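Side-chain contacts in acetyltransferase (Elizabethkingia anophelis, PDB 6AO7), which binds acetyl-CoA and, as a member of the GNAT family, probably transfers its acetyl group to an amine group of an acceptor: residues Ile24-Asp27 against Leu28-Leu31; Leu38-Gln41 against Tyr42-Ser45; Asp94-Leu97 against Lys98-Lys102; Asn113-Thr116 against Gly117-Tyr120. All blocks are in the same frame, centred on the assembly; numbering follows the deposited sequence. Where two conformers were deposited one is given.

Interaction 1. Residues Ile24-Asp27 against Leu28-Leu31; sequences IPYD and LLLL. With ACO (acetyl coenzyme *a), chain B.
Pro25 meets Leu28 and Leu29 where the chain enters helix 26-32, a first turn of helix with Pro25 as its N-cap residue, in the GNAT fold. Backbone bonds start the helix. Pro25 O accepts the N-H of Leu29 at 3.0 Å, almost straight at 175°, and a weak, bent bond from Leu28 N. Tyr26 O takes Leu30 N at 2.8 Å. Proline suits the cap because its ring nitrogen has no hydrogen to offer, and at the start of a helix none is required; it is also the centre of an inverse gamma turn.

Apolar contacts come next. Pro25 CB stands 4.3 Å from Leu28 CB, and Tyr26 CB lies beside Leu30 CD1. In the conformer described, Ile24 puts its CG2 branch, anti to the backbone N, against Leu29 CD1 at 3.6 Å, the two side chains slanting across each other. The same CG2 then lies over one face of the Tyr26 ring, toward its rim. Leucine fits these places: Leu28 and Leu29 are buried and reach strand 56-65, while Leu30 touches Ile39 of the next helix.

The polar end of Tyr26 is held by the neighbouring helix: its hydroxyl probably bonds to Asp40, and its ring makes a cation-pi contact with Lys36. At the far end the helix meets the cofactor, with Leu31 O 3.3 Å from C6P of acetyl-CoA.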
loop_
_atom_site.group_PDB
_atom_site.type_symbol
_atom_site.label_atom_id
_atom_site.label_comp_id
_atom_site.label_asym_id
_atom_site.label_seq_id
_atom_site.Cartn_x
_atom_site.Cartn_y
_atom_site.Cartn_z
ATOM N N ILE A 24 3.358 -24.201 -21.370
ATOM C CA ILE A 24 3.416 -23.294 -20.227
ATOM C C ILE A 24 2.838 -21.958 -20.679
ATOM O O ILE A 24 3.300 -21.408 -21.687
ATOM C CB ILE A 24 4.858 -23.155 -19.720
ATOM C CG1 ILE A 24 5.389 -24.510 -19.247
ATOM C CG2 ILE A 24 4.972 -22.091 -18.628
ATOM C CD1 ILE A 24 4.839 -24.956 -17.917
ATOM N N PRO A 25 1.828 -21.400 -19.987
ATOM C CA PRO A 25 1.201 -20.134 -20.437
ATOM C C PRO A 25 2.060 -18.920 -20.100
ATOM O O PRO A 25 1.810 -18.164 -19.150
ATOM C CB PRO A 25 -0.119 -20.126 -19.663
ATOM C CG PRO A 25 0.239 -20.784 -18.369
ATOM C CD PRO A 25 1.189 -21.913 -18.760
ATOM N N TYR A 26 3.125 -18.738 -20.884
ATOM C CA TYR A 26 4.032 -17.626 -20.625
ATOM C C TYR A 26 3.338 -16.287 -20.822
ATOM O O TYR A 26 3.632 -15.322 -20.105
ATOM C CB TYR A 26 5.264 -17.734 -21.517
ATOM C CG TYR A 26 6.222 -18.807 -21.062
ATOM C CD1 TYR A 26 6.377 -19.986 -21.796
ATOM C CD2 TYR A 26 6.964 -18.653 -19.893
ATOM C CE1 TYR A 26 7.254 -20.973 -21.378
ATOM C CE2 TYR A 26 7.841 -19.624 -19.468
ATOM C CZ TYR A 26 7.986 -20.786 -20.218
ATOM O OH TYR A 26 8.864 -21.757 -19.796
ATOM N N ASP A 27 2.425 -16.206 -21.799
ATOM C CA ASP A 27 1.612 -15.005 -21.971
ATOM C C ASP A 27 1.018 -14.556 -20.642
ATOM O O ASP A 27 1.107 -13.379 -20.267
ATOM C CB ASP A 27 0.499 -15.253 -22.996
ATOM C CG ASP A 27 0.973 -15.097 -24.429
ATOM O OD1 ASP A 27 2.180 -14.848 -24.640
ATOM O OD2 ASP A 27 0.133 -15.214 -25.349
ATOM N N LEU A 28 0.437 -15.494 -19.893
ATOM C CA LEU A 28 -0.148 -15.133 -18.605
ATOM C C LEU A 28 0.923 -14.835 -17.556
ATOM O O LEU A 28 0.871 -13.794 -16.887
ATOM C CB LEU A 28 -1.081 -16.241 -18.125
ATOM C CG LEU A 28 -2.389 -16.381 -18.898
ATOM C CD1 LEU A 28 -3.242 -17.497 -18.293
ATOM C CD2 LEU A 28 -3.139 -15.050 -18.913
ATOM N N LEU A 29 1.894 -15.740 -17.384
ATOM C CA LEU A 29 2.919 -15.543 -16.355
ATOM C C LEU A 29 3.644 -14.213 -16.540
ATOM O O LEU A 29 3.956 -13.527 -15.556
ATOM C CB LEU A 29 3.917 -16.709 -16.370
ATOM C CG LEU A 29 3.293 -18.066 -16.037
ATOM C CD1 LEU A 29 4.104 -19.240 -16.619
ATOM C CD2 LEU A 29 3.105 -18.238 -14.517
ATOM N N LEU A 30 3.890 -13.819 -17.796
ATOM C CA LEU A 30 4.603 -12.583 -18.079
ATOM C C LEU A 30 3.775 -11.349 -17.752
ATOM O O LEU A 30 4.350 -10.267 -17.621
ATOM C CB LEU A 30 5.043 -12.544 -19.548
ATOM C CG LEU A 30 6.231 -13.448 -19.929
ATOM C CD1 LEU A 30 6.358 -13.622 -21.454
ATOM C CD2 LEU A 30 7.543 -12.915 -19.351
ATOM N N LEU A 31 2.447 -11.473 -17.644
ATOM C CA LEU A 31 1.657 -10.332 -17.196
ATOM C C LEU A 31 2.001 -9.974 -15.761
ATOM O O LEU A 31 1.915 -8.801 -15.373
ATOM C CB LEU A 31 0.161 -10.624 -17.301
ATOM C CG LEU A 31 -0.430 -10.940 -18.673
ATOM C CD1 LEU A 31 -1.886 -11.329 -18.490
ATOM C CD2 LEU A 31 -0.289 -9.757 -19.642
HETATM N N1A ACO B . -7.904 0.368 -6.000
HETATM C C2A ACO B . -7.994 -0.822 -5.404
HETATM N N3A ACO B . -8.742 -1.875 -5.741
HETATM C C4A ACO B . -9.489 -1.609 -6.816
HETATM C C5A ACO B . -9.528 -0.417 -7.527
HETATM C C6A ACO B . -8.672 0.613 -7.085
HETATM N N6A ACO B . -8.590 1.815 -7.660
HETATM N N7A ACO B . -10.466 -0.483 -8.545
HETATM C C8A ACO B . -10.962 -1.694 -8.432
HETATM N N9A ACO B . -10.414 -2.430 -7.413
HETATM C C1B ACO B . -10.770 -3.781 -6.984
HETATM C C2B ACO B . -12.005 -4.394 -7.624
HETATM O O2B ACO B . -13.213 -3.856 -7.106
HETATM C C3B ACO B . -11.815 -5.840 -7.169
HETATM O O3B ACO B . -12.168 -6.008 -5.780
HETATM P P3B ACO B . -13.599 -6.469 -5.213
HETATM O O7A ACO B . -14.566 -5.310 -5.530
HETATM O O8A ACO B . -13.920 -7.815 -5.904
HETATM O O9A ACO B . -13.444 -6.669 -3.732
HETATM C C4B ACO B . -10.289 -6.017 -7.160
HETATM O O4B ACO B . -9.734 -4.686 -7.302
HETATM C C5B ACO B . -9.776 -6.965 -8.218
HETATM O O5B ACO B . -10.498 -8.194 -7.974
HETATM P P1A ACO B . -10.574 -9.422 -9.093
HETATM O O1A ACO B . -11.536 -9.186 -10.193
HETATM O O2A ACO B . -10.911 -10.668 -8.288
HETATM O O3A ACO B . -9.074 -9.424 -9.630
HETATM P P2A ACO B . -8.434 -9.943 -10.998
HETATM O O4A ACO B . -9.388 -10.946 -11.519
HETATM O O5A ACO B . -8.270 -8.755 -11.927
HETATM O O6A ACO B . -6.989 -10.506 -10.651
HETATM C CBP ACO B . -4.692 -9.747 -10.783
HETATM C CCP ACO B . -6.013 -9.662 -10.028
HETATM C CDP ACO B . -4.171 -11.191 -10.691
HETATM C CEP ACO B . -3.686 -8.797 -10.113
HETATM C CAP ACO B . -4.913 -9.389 -12.276
HETATM O OAP ACO B . -5.498 -8.102 -12.393
HETATM C C9P ACO B . -3.688 -9.520 -13.167
HETATM O O9P ACO B . -3.382 -10.612 -13.633
HETATM N N8P ACO B . -2.957 -8.425 -13.349
HETATM C C7P ACO B . -1.707 -8.442 -14.096
HETATM C C6P ACO B . -0.673 -9.377 -13.475
HETATM C C5P ACO B . -0.332 -8.990 -12.055
HETATM O O5P ACO B . -0.176 -7.815 -11.734
HETATM N N4P ACO B . -0.205 -9.991 -11.187
HETATM C C3P ACO B . 0.177 -9.804 -9.791
HETATM C C2P ACO B . 1.627 -9.393 -9.641
HETATM S S1P ACO B . 2.408 -9.746 -8.022
HETATM C C ACO B . 2.734 -11.481 -8.219
HETATM O O ACO B . 2.399 -12.098 -9.192
HETATM C CH3 ACO B . 3.417 -12.090 -7.031
#

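Interaction 2. Residues Leu38-Gln41 against Tyr42-Ser45; sequences LIDQ and YLTS
A chi1 of 46° sets Tyr42 CG between its own backbone N and carbonyl carbon, which folds the ring back along helix 36-45 over the preceding turn. Ile39, with CG1 beside its backbone N and CG2 anti to that nitrogen, turns one branch to the tyrosine and the other to Leu43.

One face of the Tyr42 ring therefore lies on the main chain of Leu38 and Ile39. Ile39 CA makes a CH-pi contact, 3.8 Å from the ring centroid and 22° off the ring normal. Leu38 O sits over the same face, displaced toward the rim and 3.1 Å from Tyr42 CD1, while also accepting the N-H of Tyr42. Ile39 CG1 approaches the phenol end, 3.4 Å from Tyr42 OH. A long flat ring with a polar tip suits this place, since the buried hydroxyl finds hydrogen bonds with Asp33 and Asn75.

On its other branch, Ile39 CG2 packs 3.7 Å from Leu43 CD1, the two side chains lying side by side and pointing the same way. Leu43 N bonds to Ile39 O at 2.9 Å. Near the C-terminal end, Thr44 N bonds to Gln41 O and only weakly to Asp40 O.

Tyr42 and Leu43 both rest on Val62 of strand 56-65. This is the inner face of an amphipathic helix packed on the central sheet of the GNAT fold.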
loop_
_atom_site.group_PDB
_atom_site.type_symbol
_atom_site.label_atom_id
_atom_site.label_comp_id
_atom_site.label_asym_id
_atom_site.label_seq_id
_atom_site.Cartn_x
_atom_site.Cartn_y
_atom_site.Cartn_z
ATOM N N LEU A 38 13.309 -15.211 -14.528
ATOM C CA LEU A 38 12.841 -15.394 -13.158
ATOM C C LEU A 38 11.660 -16.358 -13.098
ATOM O O LEU A 38 11.565 -17.162 -12.164
ATOM C CB LEU A 38 12.475 -14.049 -12.539
ATOM C CG LEU A 38 13.662 -13.211 -12.063
ATOM C CD1 LEU A 38 13.199 -11.852 -11.574
ATOM C CD2 LEU A 38 14.438 -13.954 -10.971
ATOM N N ILE A 39 10.753 -16.295 -14.082
ATOM C CA ILE A 39 9.628 -17.230 -14.112
ATOM C C ILE A 39 10.140 -18.663 -14.169
ATOM O O ILE A 39 9.802 -19.500 -13.321
ATOM C CB ILE A 39 8.688 -16.921 -15.297
ATOM C CG1 ILE A 39 7.973 -15.581 -15.099
ATOM C CG2 ILE A 39 7.654 -18.052 -15.474
ATOM C CD1 ILE A 39 7.226 -15.078 -16.328
ATOM N N ASP A 40 10.998 -18.957 -15.151
ATOM C CA ASP A 40 11.504 -20.318 -15.299
ATOM C C ASP A 40 12.233 -20.790 -14.043
ATOM O O ASP A 40 12.217 -21.985 -13.730
ATOM C CB ASP A 40 12.409 -20.409 -16.538
ATOM C CG ASP A 40 11.616 -20.535 -17.843
ATOM O OD1 ASP A 40 12.022 -19.935 -18.865
ATOM O OD2 ASP A 40 10.574 -21.228 -17.846
ATOM N N GLN A 41 12.829 -19.867 -13.281
ATOM C CA GLN A 41 13.547 -20.272 -12.073
ATOM C C GLN A 41 12.590 -20.752 -10.984
ATOM O O GLN A 41 12.840 -21.775 -10.339
ATOM C CB GLN A 41 14.409 -19.125 -11.548
ATOM C CG GLN A 41 15.334 -19.563 -10.430
ATOM C CD GLN A 41 16.056 -18.412 -9.765
ATOM O OE1 GLN A 41 15.961 -17.263 -10.206
ATOM N NE2 GLN A 41 16.782 -18.714 -8.690
ATOM N N TYR A 42 11.499 -20.023 -10.737
ATOM C CA TYR A 42 10.605 -20.561 -9.719
ATOM C C TYR A 42 9.670 -21.626 -10.272
ATOM O O TYR A 42 9.020 -22.318 -9.483
ATOM C CB TYR A 42 9.804 -19.459 -8.980
ATOM C CG TYR A 42 9.140 -18.353 -9.773
ATOM C CD1 TYR A 42 9.623 -17.050 -9.712
ATOM C CD2 TYR A 42 7.985 -18.588 -10.527
ATOM C CE1 TYR A 42 9.004 -16.011 -10.405
ATOM C CE2 TYR A 42 7.346 -17.536 -11.222
ATOM C CZ TYR A 42 7.873 -16.264 -11.156
ATOM O OH TYR A 42 7.281 -15.228 -11.838
ATOM N N LEU A 43 9.600 -21.809 -11.593
ATOM C CA LEU A 43 8.933 -23.003 -12.094
ATOM C C LEU A 43 9.737 -24.256 -11.781
ATOM O O LEU A 43 9.156 -25.341 -11.698
ATOM C CB LEU A 43 8.673 -22.893 -13.599
ATOM C CG LEU A 43 7.593 -21.863 -13.974
ATOM C CD1 LEU A 43 7.463 -21.731 -15.492
ATOM C CD2 LEU A 43 6.258 -22.254 -13.343
ATOM N N THR A 44 11.049 -24.120 -11.559
ATOM C CA THR A 44 11.892 -25.282 -11.263
ATOM C C THR A 44 11.459 -25.971 -9.975
ATOM O O THR A 44 11.274 -27.195 -9.942
ATOM C CB THR A 44 13.361 -24.857 -11.164
ATOM O OG1 THR A 44 13.804 -24.358 -12.430
ATOM C CG2 THR A 44 14.231 -26.024 -10.756
ATOM N N SER A 45 11.306 -25.205 -8.900
ATOM C CA SER A 45 10.992 -25.759 -7.590
ATOM C C SER A 45 9.565 -25.472 -7.151
ATOM O O SER A 45 9.138 -25.971 -6.106
ATOM C CB SER A 45 11.970 -25.220 -6.539
ATOM O OG SER A 45 11.964 -23.802 -6.543
#

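Interaction 3. Residues Asp94-Leu97 against Lys98-Lys102; sequences DVIL and KAKNK
From Asp94 to Asn101 the backbone is regular alpha-helix, and each carbonyl of residues 94-97 accepts the N-H four residues on. Lys98 N reaches Asp94 O at 3.0 Å, and Ala99 N reaches Val95 O at 2.9 Å. The pairs Ile96-Lys100 and Leu97-Asn101 continue the pattern until Lys102 leaves helical geometry. This is the last part of helix 87-101, the crossover of a beta-alpha-beta unit between strands 70-78 and 106-112.

On one flank Asp94 and Lys98 form an i to i+4 salt bridge. With chi1 at -166°, Asp94 sends its carboxylate away from its own N and on toward the next turn. Lys98 bends at chi2 and chi3 and brings NZ to within 2.8 Å of Asp94 OD2, on its syn lone pair; the bond to OD1, at 3.2 Å, is weak. Lys100 runs alongside Ile96 instead, its NZ 3.5 Å from Ile96 CG2 and in a long, weak ion pair with the C-terminal carboxylate of Leu162. Leu97 CD2 lies 3.5 Å from Asn101 ND2.

Residue types follow the faces of the helix. Val95 and Ala99 are buried against the strands, the small alanine allowing close approach to Leu107, Thr71 and Leu162, whereas Leu97, Lys100 and Asn101 lie on the exposed side.

Asp94 OD2 also has a hydrogen bond with Tyr61 OH of strand 56-65. A carboxylate gripped by both an ammonium group and a phenol is probably stabilised as the anion, and it ties helix to strand.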
loop_
_atom_site.group_PDB
_atom_site.type_symbol
_atom_site.label_atom_id
_atom_site.label_comp_id
_atom_site.label_asym_id
_atom_site.label_seq_id
_atom_site.Cartn_x
_atom_site.Cartn_y
_atom_site.Cartn_z
ATOM N N ASP A 94 -8.315 -20.488 -3.869
ATOM C CA ASP A 94 -7.798 -21.810 -4.194
ATOM C C ASP A 94 -6.365 -21.975 -3.704
ATOM O O ASP A 94 -6.004 -23.045 -3.210
ATOM C CB ASP A 94 -7.897 -22.054 -5.699
ATOM C CG ASP A 94 -7.698 -23.502 -6.062
ATOM O OD1 ASP A 94 -8.663 -24.274 -5.904
ATOM O OD2 ASP A 94 -6.585 -23.872 -6.496
ATOM N N VAL A 95 -5.539 -20.927 -3.820
ATOM C CA VAL A 95 -4.164 -21.000 -3.320
ATOM C C VAL A 95 -4.156 -21.282 -1.826
ATOM O O VAL A 95 -3.359 -22.096 -1.338
ATOM C CB VAL A 95 -3.395 -19.702 -3.612
ATOM C CG1 VAL A 95 -1.984 -19.793 -3.018
ATOM C CG2 VAL A 95 -3.337 -19.425 -5.075
ATOM N N ILE A 96 -5.015 -20.578 -1.080
ATOM C CA ILE A 96 -5.088 -20.730 0.368
ATOM C C ILE A 96 -5.385 -22.173 0.742
ATOM O O ILE A 96 -4.794 -22.723 1.683
ATOM C CB ILE A 96 -6.148 -19.775 0.949
ATOM C CG1 ILE A 96 -5.708 -18.316 0.806
ATOM C CG2 ILE A 96 -6.438 -20.131 2.396
ATOM C CD1 ILE A 96 -6.815 -17.299 1.126
ATOM N N LEU A 97 -6.293 -22.818 0.008
ATOM C CA LEU A 97 -6.605 -24.211 0.314
ATOM C C LEU A 97 -5.436 -25.129 -0.035
ATOM O O LEU A 97 -5.115 -26.048 0.727
ATOM C CB LEU A 97 -7.870 -24.644 -0.420
ATOM C CG LEU A 97 -8.499 -25.924 0.136
ATOM C CD1 LEU A 97 -9.987 -25.711 0.369
ATOM C CD2 LEU A 97 -8.258 -27.123 -0.777
ATOM N N LYS A 98 -4.785 -24.893 -1.177
ATOM C CA LYS A 98 -3.671 -25.751 -1.581
ATOM C C LYS A 98 -2.516 -25.664 -0.588
ATOM O O LYS A 98 -1.855 -26.670 -0.298
ATOM C CB LYS A 98 -3.185 -25.365 -2.980
ATOM C CG LYS A 98 -3.499 -26.366 -4.070
ATOM C CD LYS A 98 -4.969 -26.363 -4.450
ATOM C CE LYS A 98 -5.115 -26.733 -5.907
ATOM N NZ LYS A 98 -6.518 -26.665 -6.374
ATOM N N ALA A 99 -2.245 -24.462 -0.076
ATOM C CA ALA A 99 -1.129 -24.285 0.848
ATOM C C ALA A 99 -1.421 -24.940 2.190
ATOM O O ALA A 99 -0.536 -25.561 2.796
ATOM C CB ALA A 99 -0.826 -22.795 1.027
ATOM N N LYS A 100 -2.655 -24.789 2.674
ATOM C CA LYS A 100 -3.090 -25.482 3.875
ATOM C C LYS A 100 -2.986 -26.991 3.704
ATOM O O LYS A 100 -2.542 -27.700 4.616
ATOM C CB LYS A 100 -4.527 -25.084 4.196
ATOM C CG LYS A 100 -4.720 -24.361 5.504
ATOM C CD LYS A 100 -6.200 -24.094 5.741
ATOM C CE LYS A 100 -6.732 -23.026 4.790
ATOM N NZ LYS A 100 -6.786 -21.692 5.458
ATOM N N ASN A 101 -3.392 -27.502 2.537
ATOM C CA ASN A 101 -3.378 -28.943 2.324
ATOM C C ASN A 101 -1.964 -29.506 2.347
ATOM O O ASN A 101 -1.774 -30.684 2.669
ATOM C CB ASN A 101 -4.074 -29.286 1.010
ATOM C CG ASN A 101 -5.556 -29.515 1.190
ATOM O OD1 ASN A 101 -6.080 -29.420 2.304
ATOM N ND2 ASN A 101 -6.244 -29.816 0.095
ATOM N N LYS A 102 -0.963 -28.695 2.019
ATOM C CA LYS A 102 0.423 -29.132 2.117
ATOM C C LYS A 102 1.056 -28.771 3.460
ATOM O O LYS A 102 2.283 -28.852 3.599
ATOM C CB LYS A 102 1.238 -28.552 0.956
#

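Interaction 4. Residues Asn113-Thr116 against Gly117-Tyr120; sequences NSST and GQLY. With ACO (acetyl coenzyme *a), chain B.
Gln118 brings its amide back beside Ser115, with NE2 3.8 Å from Ser115 OG, whose stronger partner is Glu147. Beyond CG the chain is extended, a length that carries the amide from helix 116-124 to the pantetheine arm of acetyl-CoA, where Gln118 NE2 stands 3.0 Å from O5P and OE1 3.4 Å from C3P. OE1 is held by hydrogen bonds with Tyr122 and Thr111.

Ser115 is the N-cap residue and the centre of an inverse gamma turn, but its side chain makes no capping bond. Its carbonyl does the local work: Ser115 O accepts Leu119 N at 3.0 Å. The same oxygen lies 3.5 Å from Leu119 CG, and Leu119 reaches Ile156 and Leu158 of the sheet. Thr116 O takes the N-H of Tyr120 at 3.3 Å.

Gly117 lacks a side chain, and its CA comes 3.3 Å from adenine atom C2A. A chi1 of 160° points the Tyr120 ring away from its own amide nitrogen, toward the nucleotide end of the cofactor and away from the pantetheine that Gln118 meets. The Tyr120 hydroxyl gives a hydrogen bond of 2.6 Å to O9A of the 3'-phosphate, and O9A lies at the edge of the ring, in its plane; a phenol is long enough to reach it.

Thr116 and Leu119 also pack on Tyr120 and Leu119 of the second subunit. The helix thus joins the dimer contact to the acetyl-CoA pocket of a GNAT acetyltransferase.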
loop_
_atom_site.group_PDB
_atom_site.type_symbol
_atom_site.label_atom_id
_atom_site.label_comp_id
_atom_site.label_asym_id
_atom_site.label_seq_id
_atom_site.Cartn_x
_atom_site.Cartn_y
_atom_site.Cartn_z
ATOM N N ASN A 113 5.543 -1.479 -4.848
ATOM C CA ASN A 113 5.072 -0.349 -4.044
ATOM C C ASN A 113 4.001 0.461 -4.774
ATOM O O ASN A 113 3.128 1.049 -4.136
ATOM C CB ASN A 113 6.241 0.557 -3.641
ATOM C CG ASN A 113 7.029 1.076 -4.829
ATOM O OD1 ASN A 113 7.943 0.416 -5.310
ATOM N ND2 ASN A 113 6.701 2.284 -5.286
ATOM N N SER A 114 4.048 0.495 -6.096
ATOM C CA SER A 114 3.093 1.257 -6.893
ATOM C C SER A 114 1.784 0.514 -7.136
ATOM O O SER A 114 0.846 1.116 -7.675
ATOM C CB SER A 114 3.732 1.606 -8.233
ATOM O OG SER A 114 4.343 0.442 -8.782
ATOM N N SER A 115 1.696 -0.755 -6.738
ATOM C CA SER A 115 0.548 -1.620 -7.032
ATOM C C SER A 115 -0.539 -1.479 -5.972
ATOM O O SER A 115 -0.924 -2.451 -5.315
ATOM C CB SER A 115 0.995 -3.077 -7.123
ATOM O OG SER A 115 1.925 -3.265 -8.157
ATOM N N THR A 116 -1.031 -0.239 -5.808
ATOM C CA THR A 116 -1.926 0.049 -4.696
ATOM C C THR A 116 -3.267 -0.655 -4.845
ATOM O O THR A 116 -3.862 -1.054 -3.838
ATOM C CB THR A 116 -2.107 1.570 -4.531
ATOM O OG1 THR A 116 -2.696 2.144 -5.715
ATOM C CG2 THR A 116 -0.762 2.224 -4.275
ATOM N N GLY A 117 -3.757 -0.838 -6.078
ATOM C CA GLY A 117 -4.935 -1.671 -6.269
ATOM C C GLY A 117 -4.755 -3.093 -5.773
ATOM O O GLY A 117 -5.648 -3.654 -5.130
ATOM N N GLN A 118 -3.605 -3.710 -6.082
ATOM C CA GLN A 118 -3.340 -5.062 -5.610
ATOM C C GLN A 118 -3.211 -5.116 -4.091
ATOM O O GLN A 118 -3.579 -6.117 -3.470
ATOM C CB GLN A 118 -2.060 -5.612 -6.247
ATOM C CG GLN A 118 -2.131 -5.906 -7.758
ATOM C CD GLN A 118 -0.808 -6.478 -8.256
ATOM O OE1 GLN A 118 -0.189 -7.293 -7.579
ATOM N NE2 GLN A 118 -0.337 -6.003 -9.410
ATOM N N LEU A 119 -2.626 -4.080 -3.476
ATOM C CA LEU A 119 -2.550 -4.071 -2.018
ATOM C C LEU A 119 -3.938 -4.173 -1.385
ATOM O O LEU A 119 -4.099 -4.817 -0.341
ATOM C CB LEU A 119 -1.830 -2.818 -1.533
ATOM C CG LEU A 119 -0.337 -2.726 -1.858
ATOM C CD1 LEU A 119 0.178 -1.383 -1.422
ATOM C CD2 LEU A 119 0.397 -3.858 -1.175
ATOM N N TYR A 120 -4.955 -3.567 -2.007
ATOM C CA TYR A 120 -6.326 -3.778 -1.545
ATOM C C TYR A 120 -6.722 -5.244 -1.665
ATOM O O TYR A 120 -7.179 -5.857 -0.691
ATOM C CB TYR A 120 -7.313 -2.919 -2.338
ATOM C CG TYR A 120 -8.731 -3.468 -2.230
ATOM C CD1 TYR A 120 -9.530 -3.177 -1.128
ATOM C CD2 TYR A 120 -9.252 -4.292 -3.220
ATOM C CE1 TYR A 120 -10.821 -3.696 -1.025
ATOM C CE2 TYR A 120 -10.536 -4.821 -3.124
ATOM C CZ TYR A 120 -11.305 -4.525 -2.022
ATOM O OH TYR A 120 -12.576 -5.053 -1.950
HETATM N N1A ACO B . -7.904 0.368 -6.000
HETATM C C2A ACO B . -7.994 -0.822 -5.404
HETATM N N3A ACO B . -8.742 -1.875 -5.741
HETATM C C4A ACO B . -9.489 -1.609 -6.816
HETATM C C5A ACO B . -9.528 -0.417 -7.527
HETATM C C6A ACO B . -8.672 0.613 -7.085
HETATM N N6A ACO B . -8.590 1.815 -7.660
HETATM N N7A ACO B . -10.466 -0.483 -8.545
HETATM C C8A ACO B . -10.962 -1.694 -8.432
HETATM N N9A ACO B . -10.414 -2.430 -7.413
HETATM C C1B ACO B . -10.770 -3.781 -6.984
HETATM C C2B ACO B . -12.005 -4.394 -7.624
HETATM O O2B ACO B . -13.213 -3.856 -7.106
HETATM C C3B ACO B . -11.815 -5.840 -7.169
HETATM O O3B ACO B . -12.168 -6.008 -5.780
HETATM P P3B ACO B . -13.599 -6.469 -5.213
HETATM O O7A ACO B . -14.566 -5.310 -5.530
HETATM O O8A ACO B . -13.920 -7.815 -5.904
HETATM O O9A ACO B . -13.444 -6.669 -3.732
HETATM C C4B ACO B . -10.289 -6.017 -7.160
HETATM O O4B ACO B . -9.734 -4.686 -7.302
HETATM C C5B ACO B . -9.776 -6.965 -8.218
HETATM O O5B ACO B . -10.498 -8.194 -7.974
HETATM P P1A ACO B . -10.574 -9.422 -9.093
HETATM O O1A ACO B . -11.536 -9.186 -10.193
HETATM O O2A ACO B . -10.911 -10.668 -8.288
HETATM O O3A ACO B . -9.074 -9.424 -9.630
HETATM P P2A ACO B . -8.434 -9.943 -10.998
HETATM O O4A ACO B . -9.388 -10.946 -11.519
HETATM O O5A ACO B . -8.270 -8.755 -11.927
HETATM O O6A ACO B . -6.989 -10.506 -10.651
HETATM C CBP ACO B . -4.692 -9.747 -10.783
HETATM C CCP ACO B . -6.013 -9.662 -10.028
HETATM C CDP ACO B . -4.171 -11.191 -10.691
HETATM C CEP ACO B . -3.686 -8.797 -10.113
HETATM C CAP ACO B . -4.913 -9.389 -12.276
HETATM O OAP ACO B . -5.498 -8.102 -12.393
HETATM C C9P ACO B . -3.688 -9.520 -13.167
HETATM O O9P ACO B . -3.382 -10.612 -13.633
HETATM N N8P ACO B . -2.957 -8.425 -13.349
HETATM C C7P ACO B . -1.707 -8.442 -14.096
HETATM C C6P ACO B . -0.673 -9.377 -13.475
HETATM C C5P ACO B . -0.332 -8.990 -12.055
HETATM O O5P ACO B . -0.176 -7.815 -11.734
HETATM N N4P ACO B . -0.205 -9.991 -11.187
HETATM C C3P ACO B . 0.177 -9.804 -9.791
HETATM C C2P ACO B . 1.627 -9.393 -9.641
HETATM S S1P ACO B . 2.408 -9.746 -8.022
HETATM C C ACO B . 2.734 -11.481 -8.219
HETATM O O ACO B . 2.399 -12.098 -9.192
HETATM C CH3 ACO B . 3.417 -12.090 -7.031
#

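Overall arrangement
Interactions 1 and 2 lie on successive helices, their centres 12 Å apart, and they touch directly: Tyr26 OH is 2.6 Å from Asp40 OD2, a probable hydrogen bond, and Leu29 CB is 3.7 Å from Ile39 CD1. Interactions 1 and 4 have centres 21 Å apart and nearest atoms about 7 Å apart; acetyl-CoA bridges them, each meeting its pantetheine arm, while interaction 4 also holds the adenine and 3'-phosphate end. The side chain of Tyr42 in interaction 2 is about 6 Å from acetyl-CoA. Interaction 3 stands apart, its centre at least 20 Å from the other centres and the side chain of Val95 about 10 Å from the cofactor.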